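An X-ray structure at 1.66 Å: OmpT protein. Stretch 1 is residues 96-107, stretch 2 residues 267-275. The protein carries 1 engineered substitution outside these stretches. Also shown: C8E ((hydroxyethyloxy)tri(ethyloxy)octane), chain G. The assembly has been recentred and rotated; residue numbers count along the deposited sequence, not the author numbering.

Stretch 1 (96-107) GADYSYFFGGTG
Stretch 2, residues 267-275: TLVYLGVEY

How do a loop and a strand lie against each other here? Residues 267-275 belong to a strand that runs on beyond both ends, with phi near -115 to -155° and psi near 125 to 180°. Residues 96-107 form no regular helix or strand, and the nearest CA atoms, F103 and Y270, are 6.9 Å apart, so strand side chains meet both backbone and side-chain atoms of the loop. The strand's alternation selects them: L268, Y270 and E274 point their CA-to-CB bonds toward the loop, whereas T267, V269 and V273 point away. G272, between Y270 and E274 on the same side, contributes no contact. Around Y270 and L268 the order runs opposite: S100 meets Y270, while the later F103 and T106 meet the earlier L268, and G104 touches both. Y101 reaches forward to E274 instead. Together the two stretches bury 406 Å².

What holds the Y270 ring in place? Its chi1 is 61° (p) and chi2 80°, a conformation that turns one ring face to S100 CB and carries the hydroxyl to Y99 N. Y99 N donates a nearly straight hydrogen bond to Y270 OH (3.0 Å, 165°). The same hydroxyl donates to a water whose O lies 2.7 Å from Y270 OH, and that water donates to A97 O at 2.8 Å, bridging the loop carbonyl to the tyrosine. S100 CB sits 3.6 Å from the centroid of the Y270 ring and 6° off the ring normal, a CH-pi contact over the face.

Why is the serine so well placed for this? S100 points toward the strand with chi1 71° (p), and a small network fixes it. D98, chi1 162° (t) and chi2 37°, uses OD1 as a double acceptor: S100 N donates to D98 OD1 at 3.0 Å, and S100 OG donates to D98 OD1 at 2.6 Å. In turn G104 N donates to S100 OG at 3.0 Å, tying the backbone four residues on back to the serine side chain. G104 CA comes within 4.0 Å of Y270 CE2; an ideal CB there would fall 2.7 Å from Y270 CE2 and 2.3 Å from D98 OD1, so the bare backbone makes room for both.

What does L268, two residues before Y270, meet? With chi1 -176° (t) and chi2 -66° (m), it places CG 3.6 Å from F103 O and CD1 4.1 Å from G104 CA. F103, chi1 -59° (m), starts toward the strand but its ring leads away, leaving F103 CB 4.4 Å from L268 CD2. T106, chi1 60° (p), brings OG1 to 3.9 Å from L268 CB.

What joins the loop to E274? Y101, chi1 -85° (m) and chi2 -88°, starts sideways, but its ring carries Y101 OH to E274 OE1, donating a short 2.6 Å hydrogen bond near the ring plane. E274 reaches it through chi1 173° (t), chi2 -162° (t) and chi3 -82°. C8E C14 lies over one face of the Y101 ring.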

ATOM      1  N   GLY A  96      -3.970   3.890   5.157  1.00 21.41           N
ATOM      2  CA  GLY A  96      -4.644   3.850   6.506  1.00 20.35           C
ATOM      3  C   GLY A  96      -3.594   3.973   7.576  1.00 20.23           C
ATOM      4  O   GLY A  96      -2.462   4.375   7.261  1.00 19.50           O
ATOM      5  N   ALA A  97      -3.957   3.657   8.810  1.00 19.96           N
ATOM      6  CA  ALA A  97      -3.140   3.920   9.985  1.00 20.35           C
ATOM      7  C   ALA A  97      -2.062   2.821  10.202  1.00 20.84           C
ATOM      8  O   ALA A  97      -2.080   2.066  11.169  1.00 21.11           O
ATOM      9  CB  ALA A  97      -4.036   4.120  11.264  1.00 21.05           C
ATOM     10  N   ASP A  98      -1.077   2.821   9.285  1.00 19.88           N
ATOM     11  CA  ASP A  98       0.151   2.075   9.415  1.00 19.36           C
ATOM     12  C   ASP A  98       1.344   3.046   9.155  1.00 21.90           C
ATOM     13  O   ASP A  98       1.392   3.623   7.999  1.00 21.04           O
ATOM     14  CB  ASP A  98       0.236   0.851   8.422  1.00 17.58           C
ATOM     15  CG  ASP A  98       1.720   0.327   8.250  1.00 20.93           C
ATOM     16  OD1 ASP A  98       2.487   0.321   9.265  1.00 20.71           O
ATOM     17  OD2 ASP A  98       2.112  -0.036   7.108  1.00 21.41           O
ATOM     18  N   TYR A  99       2.170   3.316  10.177  1.00 20.02           N
ATOM     19  CA  TYR A  99       3.241   4.280  10.107  1.00 21.15           C
ATOM     20  C   TYR A  99       4.608   3.602  10.127  1.00 24.02           C
ATOM     21  O   TYR A  99       5.626   4.265  10.286  1.00 24.39           O
ATOM     22  CB  TYR A  99       3.110   5.293  11.231  1.00 21.90           C
ATOM     23  CG  TYR A  99       1.759   6.008  11.239  1.00 21.28           C
ATOM     24  CD1 TYR A  99       1.172   6.510  10.067  1.00 25.34           C
ATOM     25  CD2 TYR A  99       1.073   6.145  12.417  1.00 23.81           C
ATOM     26  CE1 TYR A  99      -0.113   7.061  10.078  1.00 24.34           C
ATOM     27  CE2 TYR A  99      -0.215   6.720  12.445  1.00 27.48           C
ATOM     28  CZ  TYR A  99      -0.787   7.214  11.294  1.00 26.58           C
ATOM     29  OH  TYR A  99      -2.076   7.821  11.373  1.00 27.10           O
ATOM     30  N   SER A 100       4.639   2.286   9.881  1.00 21.96           N
ATOM     31  CA  SER A 100       5.915   1.532   9.904  1.00 20.48           C
ATOM     32  C   SER A 100       6.768   1.661   8.614  1.00 22.85           C
ATOM     33  O   SER A 100       6.288   2.102   7.542  1.00 21.56           O
ATOM     34  CB  SER A 100       5.574   0.031  10.141  1.00 21.03           C
ATOM     35  OG  SER A 100       4.951  -0.577   9.010  1.00 21.68           O
ATOM     36  N   TYR A 101       8.043   1.225   8.713  1.00 20.80           N
ATOM     37  CA  TYR A 101       8.998   1.115   7.585  1.00 19.67           C
ATOM     38  C   TYR A 101       9.161  -0.343   7.084  1.00 23.54           C
ATOM     39  O   TYR A 101       9.625  -0.522   5.985  1.00 23.34           O
ATOM     40  CB  TYR A 101      10.364   1.667   7.999  1.00 22.66           C
ATOM     41  CG  TYR A 101      10.519   3.111   7.843  1.00 23.43           C
ATOM     42  CD1 TYR A 101      10.953   3.639   6.641  1.00 24.76           C
ATOM     43  CD2 TYR A 101      10.265   3.992   8.898  1.00 26.30           C
ATOM     44  CE1 TYR A 101      11.018   5.047   6.483  1.00 24.59           C
ATOM     45  CE2 TYR A 101      10.407   5.377   8.752  1.00 28.52           C
ATOM     46  CZ  TYR A 101      10.813   5.900   7.519  1.00 27.24           C
ATOM     47  OH  TYR A 101      10.928   7.292   7.335  1.00 28.11           O
ATOM     48  N   PHE A 102       8.740  -1.381   7.839  1.00 21.56           N
ATOM     49  CA  PHE A 102       8.941  -2.791   7.515  1.00 22.06           C
ATOM     50  C   PHE A 102       7.790  -3.781   7.721  1.00 23.31           C
ATOM     51  O   PHE A 102       7.472  -4.561   6.821  1.00 23.54           O
ATOM     52  CB  PHE A 102      10.170  -3.408   8.264  1.00 23.48           C
ATOM     53  CG  PHE A 102      11.516  -2.884   7.854  1.00 23.98           C
ATOM     54  CD1 PHE A 102      12.092  -3.302   6.706  1.00 28.03           C
ATOM     55  CD2 PHE A 102      12.182  -1.926   8.687  1.00 21.81           C
ATOM     56  CE1 PHE A 102      13.380  -2.829   6.344  1.00 31.44           C
ATOM     57  CE2 PHE A 102      13.499  -1.502   8.340  1.00 25.06           C
ATOM     58  CZ  PHE A 102      14.055  -1.964   7.175  1.00 24.46           C
ATOM     59  N   PHE A 103       7.133  -3.755   8.880  1.00 21.87           N
ATOM     60  CA  PHE A 103       6.306  -4.918   9.308  1.00 23.69           C
ATOM     61  C   PHE A 103       4.783  -4.706   9.375  1.00 22.78           C
ATOM     62  O   PHE A 103       4.036  -5.659   9.415  1.00 22.52           O
ATOM     63  CB  PHE A 103       6.799  -5.423  10.672  1.00 23.87           C
ATOM     64  CG  PHE A 103       8.287  -5.853  10.680  1.00 22.04           C
ATOM     65  CD1 PHE A 103       8.714  -6.843   9.761  1.00 25.61           C
ATOM     66  CD2 PHE A 103       9.209  -5.220  11.506  1.00 25.19           C
ATOM     67  CE1 PHE A 103      10.095  -7.215   9.704  1.00 25.40           C
ATOM     68  CE2 PHE A 103      10.572  -5.583  11.441  1.00 24.88           C
ATOM     69  CZ  PHE A 103      10.978  -6.601  10.551  1.00 26.13           C
ATOM     70  N   GLY A 104       4.338  -3.446   9.480  1.00 23.55           N
ATOM     71  CA  GLY A 104       2.867  -3.144   9.532  1.00 24.42           C
ATOM     72  C   GLY A 104       2.163  -3.137   8.221  1.00 23.62           C
ATOM     73  O   GLY A 104       2.785  -3.365   7.167  1.00 23.57           O
ATOM     74  N   GLY A 105       0.845  -2.861   8.284  1.00 20.87           N
ATOM     75  CA  GLY A 105      -0.113  -2.943   7.171  1.00 20.69           C
ATOM     76  C   GLY A 105      -1.012  -4.177   7.213  1.00 22.29           C
ATOM     77  O   GLY A 105      -1.778  -4.405   6.265  1.00 22.96           O
ATOM     78  N   THR A 106      -0.905  -5.018   8.251  1.00 20.84           N
ATOM     79  CA  THR A 106      -1.652  -6.288   8.227  1.00 22.91           C
ATOM     80  C   THR A 106      -3.178  -6.050   8.286  1.00 23.08           C
ATOM     81  O   THR A 106      -3.943  -6.923   7.834  1.00 22.54           O
ATOM     82  CB  THR A 106      -1.356  -7.260   9.377  1.00 25.69           C
ATOM     83  OG1 THR A 106      -1.660  -6.675  10.653  1.00 22.99           O
ATOM     84  CG2 THR A 106       0.197  -7.602   9.344  1.00 25.95           C
ATOM     85  N   GLY A 107      -3.595  -4.919   8.855  1.00 22.79           N
ATOM     86  CA  GLY A 107      -5.042  -4.577   9.017  1.00 20.65           C
ATOM     87  C   GLY A 107      -5.655  -3.866   7.798  1.00 22.08           C
ATOM     88  O   GLY A 107      -6.849  -3.461   7.819  1.00 22.70           O
ATOM     89  N   THR A 267      -2.133 -10.978  15.271  1.00 25.05           N
ATOM     90  CA  THR A 267      -1.706  -9.776  15.970  1.00 26.35           C
ATOM     91  C   THR A 267      -0.330  -9.370  15.416  1.00 26.53           C
ATOM     92  O   THR A 267       0.550 -10.264  15.273  1.00 26.40           O
ATOM     93  CB  THR A 267      -1.619 -10.073  17.471  1.00 29.26           C
ATOM     94  OG1 THR A 267      -2.960 -10.403  17.959  1.00 28.59           O
ATOM     95  CG2 THR A 267      -1.189  -8.869  18.191  1.00 32.02           C
ATOM     96  N   LEU A 268      -0.160  -8.060  15.137  1.00 24.63           N
ATOM     97  CA  LEU A 268       1.172  -7.516  14.746  1.00 23.97           C
ATOM     98  C   LEU A 268       1.399  -6.262  15.530  1.00 24.69           C
ATOM     99  O   LEU A 268       0.549  -5.351  15.522  1.00 23.90           O
ATOM    100  CB  LEU A 268       1.263  -7.302  13.187  1.00 23.85           C
ATOM    101  CG  LEU A 268       2.571  -6.840  12.514  1.00 23.09           C
ATOM    102  CD1 LEU A 268       2.968  -5.445  12.898  1.00 24.79           C
ATOM    103  CD2 LEU A 268       3.721  -7.785  12.790  1.00 26.98           C
ATOM    104  N   VAL A 269       2.518  -6.176  16.277  1.00 21.75           N
ATOM    105  CA  VAL A 269       2.897  -4.949  16.986  1.00 22.35           C
ATOM    106  C   VAL A 269       4.282  -4.499  16.437  1.00 24.33           C
ATOM    107  O   VAL A 269       5.195  -5.336  16.229  1.00 23.35           O
ATOM    108  CB  VAL A 269       3.001  -5.181  18.528  1.00 26.68           C
ATOM    109  CG1 VAL A 269       3.453  -3.916  19.218  1.00 31.79           C
ATOM    110  CG2 VAL A 269       1.623  -5.601  19.108  1.00 28.26           C
ATOM    111  N   TYR A 270       4.484  -3.190  16.259  1.00 22.36           N
ATOM    112  CA  TYR A 270       5.794  -2.652  15.838  1.00 20.66           C
ATOM    113  C   TYR A 270       6.166  -1.471  16.699  1.00 21.57           C
ATOM    114  O   TYR A 270       5.284  -0.720  17.193  1.00 22.06           O
ATOM    115  CB  TYR A 270       5.881  -2.359  14.292  1.00 21.07           C
ATOM    116  CG  TYR A 270       4.886  -1.320  13.781  1.00 18.94           C
ATOM    117  CD1 TYR A 270       5.094   0.071  13.926  1.00 18.33           C
ATOM    118  CD2 TYR A 270       3.658  -1.756  13.208  1.00 21.29           C
ATOM    119  CE1 TYR A 270       4.131   0.964  13.469  1.00 18.61           C
ATOM    120  CE2 TYR A 270       2.678  -0.865  12.770  1.00 20.19           C
ATOM    121  CZ  TYR A 270       2.908   0.502  12.920  1.00 18.11           C
ATOM    122  OH  TYR A 270       1.919   1.383  12.489  1.00 20.32           O
ATOM    123  N   LEU A 271       7.498  -1.251  16.867  1.00 20.63           N
ATOM    124  CA  LEU A 271       8.015  -0.053  17.526  1.00 22.05           C
ATOM    125  C   LEU A 271       9.338   0.335  16.775  1.00 22.04           C
ATOM    126  O   LEU A 271      10.128  -0.552  16.481  1.00 23.83           O
ATOM    127  CB  LEU A 271       8.457  -0.444  18.977  1.00 28.44           C
ATOM    128  CG  LEU A 271       9.112   0.592  19.892  1.00 29.19           C
ATOM    129  CD1 LEU A 271       8.369   1.904  20.075  1.00 34.90           C
ATOM    130  CD2 LEU A 271       9.439   0.063  21.312  1.00 35.33           C
ATOM    131  N   GLY A 272       9.507   1.595  16.439  1.00 22.26           N
ATOM    132  CA  GLY A 272      10.736   1.998  15.699  1.00 23.00           C
ATOM    133  C   GLY A 272      11.093   3.423  15.873  1.00 22.22           C
ATOM    134  O   GLY A 272      10.438   4.225  16.591  1.00 22.16           O
ATOM    135  N   VAL A 273      12.248   3.783  15.239  1.00 22.04           N
ATOM    136  CA  VAL A 273      12.768   5.083  15.291  1.00 23.45           C
ATOM    137  C   VAL A 273      13.285   5.504  13.907  1.00 23.44           C
ATOM    138  O   VAL A 273      13.862   4.667  13.208  1.00 22.33           O
ATOM    139  CB  VAL A 273      13.944   5.212  16.320  1.00 26.82           C
ATOM    140  CG1 VAL A 273      15.047   4.281  16.068  1.00 28.63           C
ATOM    141  CG2 VAL A 273      14.478   6.632  16.391  1.00 27.83           C
ATOM    142  N   GLU A 274      12.974   6.766  13.537  1.00 22.54           N
ATOM    143  CA  GLU A 274      13.424   7.402  12.267  1.00 24.62           C
ATOM    144  C   GLU A 274      14.346   8.540  12.572  1.00 22.54           C
ATOM    145  O   GLU A 274      14.011   9.460  13.367  1.00 23.53           O
ATOM    146  CB  GLU A 274      12.190   7.926  11.478  1.00 27.10           C
ATOM    147  CG  GLU A 274      12.486   8.779  10.173  1.00 28.60           C
ATOM    148  CD  GLU A 274      11.203   9.569   9.814  1.00 30.73           C
ATOM    149  OE1 GLU A 274      10.288   8.982   9.172  1.00 31.21           O
ATOM    150  OE2 GLU A 274      11.002  10.686  10.338  1.00 31.95           O
ATOM    151  N   TYR A 275      15.456   8.669  11.803  1.00 23.37           N
ATOM    152  CA  TYR A 275      16.383   9.790  12.022  1.00 23.16           C
ATOM    153  C   TYR A 275      16.733  10.365  10.661  1.00 23.44           C
ATOM    154  O   TYR A 275      17.220   9.627   9.793  1.00 23.21           O
ATOM    155  CB  TYR A 275      17.703   9.345  12.741  1.00 25.11           C
ATOM    156  CG  TYR A 275      18.697  10.440  12.918  1.00 27.18           C
ATOM    157  CD1 TYR A 275      18.644  11.295  14.035  1.00 29.21           C
ATOM    158  CD2 TYR A 275      19.753  10.637  12.006  1.00 24.77           C
ATOM    159  CE1 TYR A 275      19.535  12.322  14.243  1.00 30.12           C
ATOM    160  CE2 TYR A 275      20.639  11.705  12.208  1.00 26.65           C
ATOM    161  CZ  TYR A 275      20.581  12.504  13.322  1.00 29.53           C
ATOM    162  OH  TYR A 275      21.431  13.595  13.535  1.00 30.72           O
TER
HETATM  163  C11 C8E G 406       5.108   7.665   8.235  1.00 69.21           C
HETATM  164  O12 C8E G 406       6.222   7.039   7.539  1.00 72.26           O
HETATM  165  C13 C8E G 406       5.865   5.715   7.061  1.00 72.15           C
HETATM  166  C14 C8E G 406       6.938   5.132   6.157  1.00 59.31           C
HETATM  167  O15 C8E G 406       6.904   5.966   4.974  1.00 69.41           O
HETATM  168  C16 C8E G 406       8.077   6.143   4.229  1.00 45.36           C
HETATM  169  C17 C8E G 406       8.057   4.951   3.388  1.00 38.80           C
HETATM  170  O18 C8E G 406       8.206   5.227   1.999  1.00 48.20           O
HETATM  171  C19 C8E G 406       8.392   4.214   0.994  1.00 43.05           C
HETATM  172  C20 C8E G 406       7.600   3.455  -0.138  1.00 45.06           C
HETATM  173  O21 C8E G 406       8.164   2.185  -0.773  1.00 39.33           O
HETATM  174  O   HOH W   1      -0.449   0.176  12.353  1.00 21.22           O